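Local coordinates for protein fervidolysin (Fervidobacterium pennivorans, PDB 1R6V) that degrades keratin into peptides as a subtilisin-like serine protease, allowing the bacterium to grow on native feathers, at residues Y78-K82 with P521-A525; A329-S333 with Y377-S381. The protein carries 1 engineered substitution. One frame throughout, in Å; residues are numbered along the deposited sequence.

The two contacts sit on opposite sides of the chain's centre, 40 Å apart between their centres and about 26 Å between nearest atoms, and share no helix, strand or sheet. Contact 1 is an interdomain seam: helix 74-81 of the propeptide meets the loop between strands 496-505 and 535-543 of the first beta-sandwich domain, 439 residues further on. Contact 2 lies inside the catalytic domain, joining the loop after strand 325-328 to the junction of strand 374-378 and helix 380-397, which carries Ser381, the inferred charge-relay serine. The chain runs through the catalytic domain between the two halves of contact 1, which thus joins regions far apart in sequence.

Contact 1: Y78-K82 with P521-A525; sequences YDKIK and PGGYA
Tyr524 buries the most surface here, and its ring meets Tyr78, Asp79 and Lys82. It belongs to an irregular loop, 521-525, that approaches the C-terminal part of helix 74-81; CA-CA distances are 7.8 Å for Asp79-Gly522 and 6.9 Å for Lys82-Tyr524. With chi1 at -48° (m), the Tyr524 side chain leaves its backbone sideways, yet its end reaches the helix: Tyr524 OH donates a hydrogen bond to Asp79 OD1 at 2.6 Å. Tyr78, also m at chi1, turns its ring edge to the Tyr524 face in a T-shaped pair, centroids 5.6 Å apart and planes at 67°, with Tyr78 CB 3.7 Å from Tyr524 CE1. The far end of Tyr78 looks back into the propeptide, where its OH bonds to Gly22 O. This is a domain-domain seam: a helix of the prodomain, which packs on its own antiparallel sheet, is fastened to a loop of the Ig-like beta-sandwich. Lys82 supplies the second link. Its chi1 is p and the remaining chi angles are all t, an extended chain that places Lys82 CD 4.0 Å from both Tyr524 CE1 and Gly523 O. At its tip, Lys82 NZ donates a hydrogen bond to Gly522 O at 2.7 Å. Lys82 NZ also makes a salt bridge to Asp79 OD1 at 2.7 Å, so one carboxylate oxygen serves both Lys82 and Tyr524. Gly523 adopts phi/psi 86/35, where a CB would jam against the preceding carbonyl, while Asp509 holds the loop through hydrogen bonds to Gly522 N and Tyr524 N.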
loop_
_atom_site.group_PDB
_atom_site.type_symbol
_atom_site.label_atom_id
_atom_site.label_comp_id
_atom_site.label_asym_id
_atom_site.label_seq_id
_atom_site.Cartn_x
_atom_site.Cartn_y
_atom_site.Cartn_z
ATOM N N TYR A 78 -10.218 -9.503 15.492
ATOM C CA TYR A 78 -9.882 -10.598 14.588
ATOM C C TYR A 78 -10.408 -11.918 15.190
ATOM O O TYR A 78 -10.953 -12.754 14.479
ATOM C CB TYR A 78 -8.369 -10.714 14.419
ATOM C CG TYR A 78 -7.726 -9.775 13.424
ATOM C CD1 TYR A 78 -8.367 -8.605 13.000
ATOM C CD2 TYR A 78 -6.463 -10.057 12.918
ATOM C CE1 TYR A 78 -7.746 -7.734 12.078
ATOM C CE2 TYR A 78 -5.835 -9.201 12.006
ATOM C CZ TYR A 78 -6.479 -8.045 11.587
ATOM O OH TYR A 78 -5.853 -7.214 10.657
ATOM N N ASP A 79 -10.239 -12.101 16.495
ATOM C CA ASP A 79 -10.708 -13.336 17.119
ATOM C C ASP A 79 -12.211 -13.513 16.974
ATOM O O ASP A 79 -12.693 -14.636 16.841
ATOM C CB ASP A 79 -10.333 -13.387 18.604
ATOM C CG ASP A 79 -8.839 -13.570 18.828
ATOM O OD1 ASP A 79 -8.167 -14.212 17.987
ATOM O OD2 ASP A 79 -8.333 -13.085 19.858
ATOM N N LYS A 80 -12.957 -12.409 17.004
ATOM C CA LYS A 80 -14.412 -12.465 16.863
ATOM C C LYS A 80 -14.868 -12.683 15.424
ATOM O O LYS A 80 -15.995 -13.103 15.181
ATOM C CB LYS A 80 -15.044 -11.159 17.353
ATOM C CG LYS A 80 -15.032 -10.963 18.857
ATOM C CD LYS A 80 -16.167 -11.730 19.499
ATOM C CE LYS A 80 -16.308 -11.357 20.960
ATOM N NZ LYS A 80 -17.605 -11.831 21.524
ATOM N N ILE A 81 -13.982 -12.389 14.476
ATOM C CA ILE A 81 -14.288 -12.479 13.058
ATOM C C ILE A 81 -13.795 -13.742 12.357
ATOM O O ILE A 81 -14.478 -14.274 11.485
ATOM C CB ILE A 81 -13.659 -11.270 12.300
ATOM C CG1 ILE A 81 -14.195 -9.945 12.862
ATOM C CG2 ILE A 81 -13.965 -11.374 10.800
ATOM C CD1 ILE A 81 -13.434 -8.706 12.352
ATOM N N LYS A 82 -12.620 -14.207 12.766
ATOM C CA LYS A 82 -11.962 -15.351 12.137
ATOM C C LYS A 82 -12.739 -16.637 11.988
ATOM O O LYS A 82 -12.448 -17.432 11.091
ATOM C CB LYS A 82 -10.640 -15.643 12.841
ATOM C CG LYS A 82 -10.753 -16.385 14.156
ATOM C CD LYS A 82 -9.439 -16.312 14.911
ATOM C CE LYS A 82 -9.536 -17.060 16.231
ATOM N NZ LYS A 82 -8.378 -16.802 17.128
ATOM N N PRO A 521 -0.434 -20.300 16.927
ATOM C CA PRO A 521 -0.963 -19.375 15.918
ATOM C C PRO A 521 -2.322 -18.833 16.340
ATOM O O PRO A 521 -3.086 -19.523 17.010
ATOM C CB PRO A 521 -1.042 -20.245 14.666
ATOM C CG PRO A 521 -1.353 -21.592 15.224
ATOM C CD PRO A 521 -0.414 -21.680 16.408
ATOM N N GLY A 522 -2.615 -17.595 15.959
ATOM C CA GLY A 522 -3.889 -17.004 16.317
ATOM C C GLY A 522 -4.954 -17.431 15.332
ATOM O O GLY A 522 -6.152 -17.371 15.620
ATOM N N GLY A 523 -4.510 -17.891 14.168
ATOM C CA GLY A 523 -5.438 -18.298 13.129
ATOM C C GLY A 523 -5.826 -17.083 12.292
ATOM O O GLY A 523 -6.958 -16.971 11.821
ATOM N N TYR A 524 -4.883 -16.166 12.098
ATOM C CA TYR A 524 -5.166 -14.948 11.322
ATOM C C TYR A 524 -4.632 -15.001 9.889
ATOM O O TYR A 524 -5.248 -14.463 8.962
ATOM C CB TYR A 524 -4.567 -13.730 12.017
ATOM C CG TYR A 524 -4.882 -13.646 13.491
ATOM C CD1 TYR A 524 -6.188 -13.783 13.954
ATOM C CD2 TYR A 524 -3.867 -13.449 14.420
ATOM C CE1 TYR A 524 -6.472 -13.731 15.322
ATOM C CE2 TYR A 524 -4.134 -13.392 15.782
ATOM C CZ TYR A 524 -5.435 -13.536 16.227
ATOM O OH TYR A 524 -5.688 -13.490 17.582
ATOM N N ALA A 525 -3.477 -15.627 9.715
ATOM C CA ALA A 525 -2.864 -15.742 8.395
ATOM C C ALA A 525 -3.595 -16.769 7.544
ATOM O O ALA A 525 -4.369 -17.574 8.049
ATOM C CB ALA A 525 -1.392 -16.122 8.530
#

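Contact 2: A329-S333 with Y377-S381; sequences AGFSS and YQGTS
Close non-bonded packing carries this contact; no hydrogen bond crosses between 329-333 and 377-381. The first segment is a loop without regular structure, the second runs from the end of strand 374-378 through Gly379 toward helix 380-397. CA-CA distances are 7.4 Å for Phe331-Gly379 and 6.2 Å for Ser332-Thr380. The CA-to-CB bond of Phe331, chi1 51° (p), points toward the other segment and brings the ring against the backbone: Phe331 CE1 is 3.3 Å from Gly379 CA and 3.4 Å from Thr380 N. Gly379 is extended at phi/psi 143/164, angles at which a CB would be jammed against the preceding carbonyl. The Gln378 side chain, chi1 and chi2 both t, sets off sideways but brings Gln378 NE2 to an unusually short 2.9 Å from Phe331 CE2, oblique to the ring.

The polar meeting is looser: Ser332 OG and Thr380 OG1 stand 3.7 Å apart. Ser332 OG is instead hydrogen-bonded to Ala318 N of strand 314-322, and Thr380 OG1 makes a weak bond to Gly296 O. Gly379, Thr380 and Ser381 form the Gly-Thr-Ser of the subtilase serine motif. Phe331 therefore packs, without bonding, directly against the backbone leading into the inferred nucleophile, Ser381.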
loop_
_atom_site.group_PDB
_atom_site.type_symbol
_atom_site.label_atom_id
_atom_site.label_comp_id
_atom_site.label_asym_id
_atom_site.label_seq_id
_atom_site.Cartn_x
_atom_site.Cartn_y
_atom_site.Cartn_z
ATOM N N ALA A 329 20.540 13.929 -2.766
ATOM C CA ALA A 329 20.661 14.666 -1.509
ATOM C C ALA A 329 21.304 13.884 -0.372
ATOM O O ALA A 329 21.901 14.473 0.534
ATOM C CB ALA A 329 19.304 15.186 -1.082
ATOM N N GLY A 330 21.184 12.561 -0.416
ATOM C CA GLY A 330 21.774 11.734 0.622
ATOM C C GLY A 330 20.723 11.125 1.525
ATOM O O GLY A 330 20.702 9.918 1.759
ATOM N N PHE A 331 19.846 11.972 2.044
ATOM C CA PHE A 331 18.772 11.518 2.912
ATOM C C PHE A 331 17.692 10.855 2.062
ATOM O O PHE A 331 16.748 10.268 2.589
ATOM C CB PHE A 331 18.188 12.709 3.670
ATOM C CG PHE A 331 17.818 13.864 2.779
ATOM C CD1 PHE A 331 16.753 13.761 1.885
ATOM C CD2 PHE A 331 18.554 15.043 2.811
ATOM C CE1 PHE A 331 16.428 14.811 1.040
ATOM C CE2 PHE A 331 18.237 16.102 1.967
ATOM C CZ PHE A 331 17.172 15.987 1.079
ATOM N N SER A 332 17.840 10.957 0.744
ATOM C CA SER A 332 16.882 10.368 -0.190
ATOM C C SER A 332 17.062 8.847 -0.215
ATOM O O SER A 332 18.139 8.345 -0.553
ATOM C CB SER A 332 17.103 10.951 -1.594
ATOM O OG SER A 332 15.954 10.797 -2.410
ATOM N N SER A 333 16.007 8.116 0.139
ATOM C CA SER A 333 16.081 6.658 0.167
ATOM C C SER A 333 16.347 6.056 -1.208
ATOM O O SER A 333 15.641 6.347 -2.181
ATOM C CB SER A 333 14.797 6.078 0.752
ATOM N N TYR A 377 13.617 25.126 2.480
ATOM C CA TYR A 377 13.555 23.763 2.985
ATOM C C TYR A 377 14.390 22.809 2.137
ATOM O O TYR A 377 14.764 23.111 0.999
ATOM C CB TYR A 377 12.113 23.234 2.960
ATOM C CG TYR A 377 11.161 23.817 3.981
ATOM C CD1 TYR A 377 11.595 24.709 4.960
ATOM C CD2 TYR A 377 9.820 23.442 3.977
ATOM C CE1 TYR A 377 10.712 25.217 5.925
ATOM C CE2 TYR A 377 8.927 23.939 4.922
ATOM C CZ TYR A 377 9.374 24.825 5.893
ATOM O OH TYR A 377 8.484 25.328 6.828
ATOM N N GLN A 378 14.641 21.636 2.703
ATOM C CA GLN A 378 15.364 20.586 2.015
ATOM C C GLN A 378 14.642 19.283 2.334
ATOM O O GLN A 378 14.027 19.150 3.392
ATOM C CB GLN A 378 16.804 20.544 2.520
ATOM C CG GLN A 378 17.535 19.258 2.297
ATOM C CD GLN A 378 18.690 19.108 3.289
ATOM O OE1 GLN A 378 19.606 19.920 3.307
ATOM N NE2 GLN A 378 18.637 18.070 4.119
ATOM N N GLY A 379 14.687 18.337 1.405
ATOM C CA GLY A 379 14.058 17.058 1.647
ATOM C C GLY A 379 13.411 16.507 0.399
ATOM O O GLY A 379 13.201 17.233 -0.576
ATOM N N THR A 380 13.101 15.219 0.427
ATOM C CA THR A 380 12.452 14.616 -0.721
ATOM C C THR A 380 11.064 15.247 -0.874
ATOM O O THR A 380 10.495 15.274 -1.968
ATOM C CB THR A 380 12.345 13.089 -0.553
ATOM O OG1 THR A 380 13.632 12.562 -0.191
ATOM C CG2 THR A 380 11.937 12.462 -1.857
ATOM N N SER A 381 10.529 15.803 0.213
ATOM C CA SER A 381 9.209 16.429 0.128
ATOM C C SER A 381 9.294 17.759 -0.635
ATOM O O SER A 381 8.278 18.330 -1.051
ATOM C CB SER A 381 8.620 16.649 1.528
ATOM O OG SER A 381 9.327 17.643 2.241
#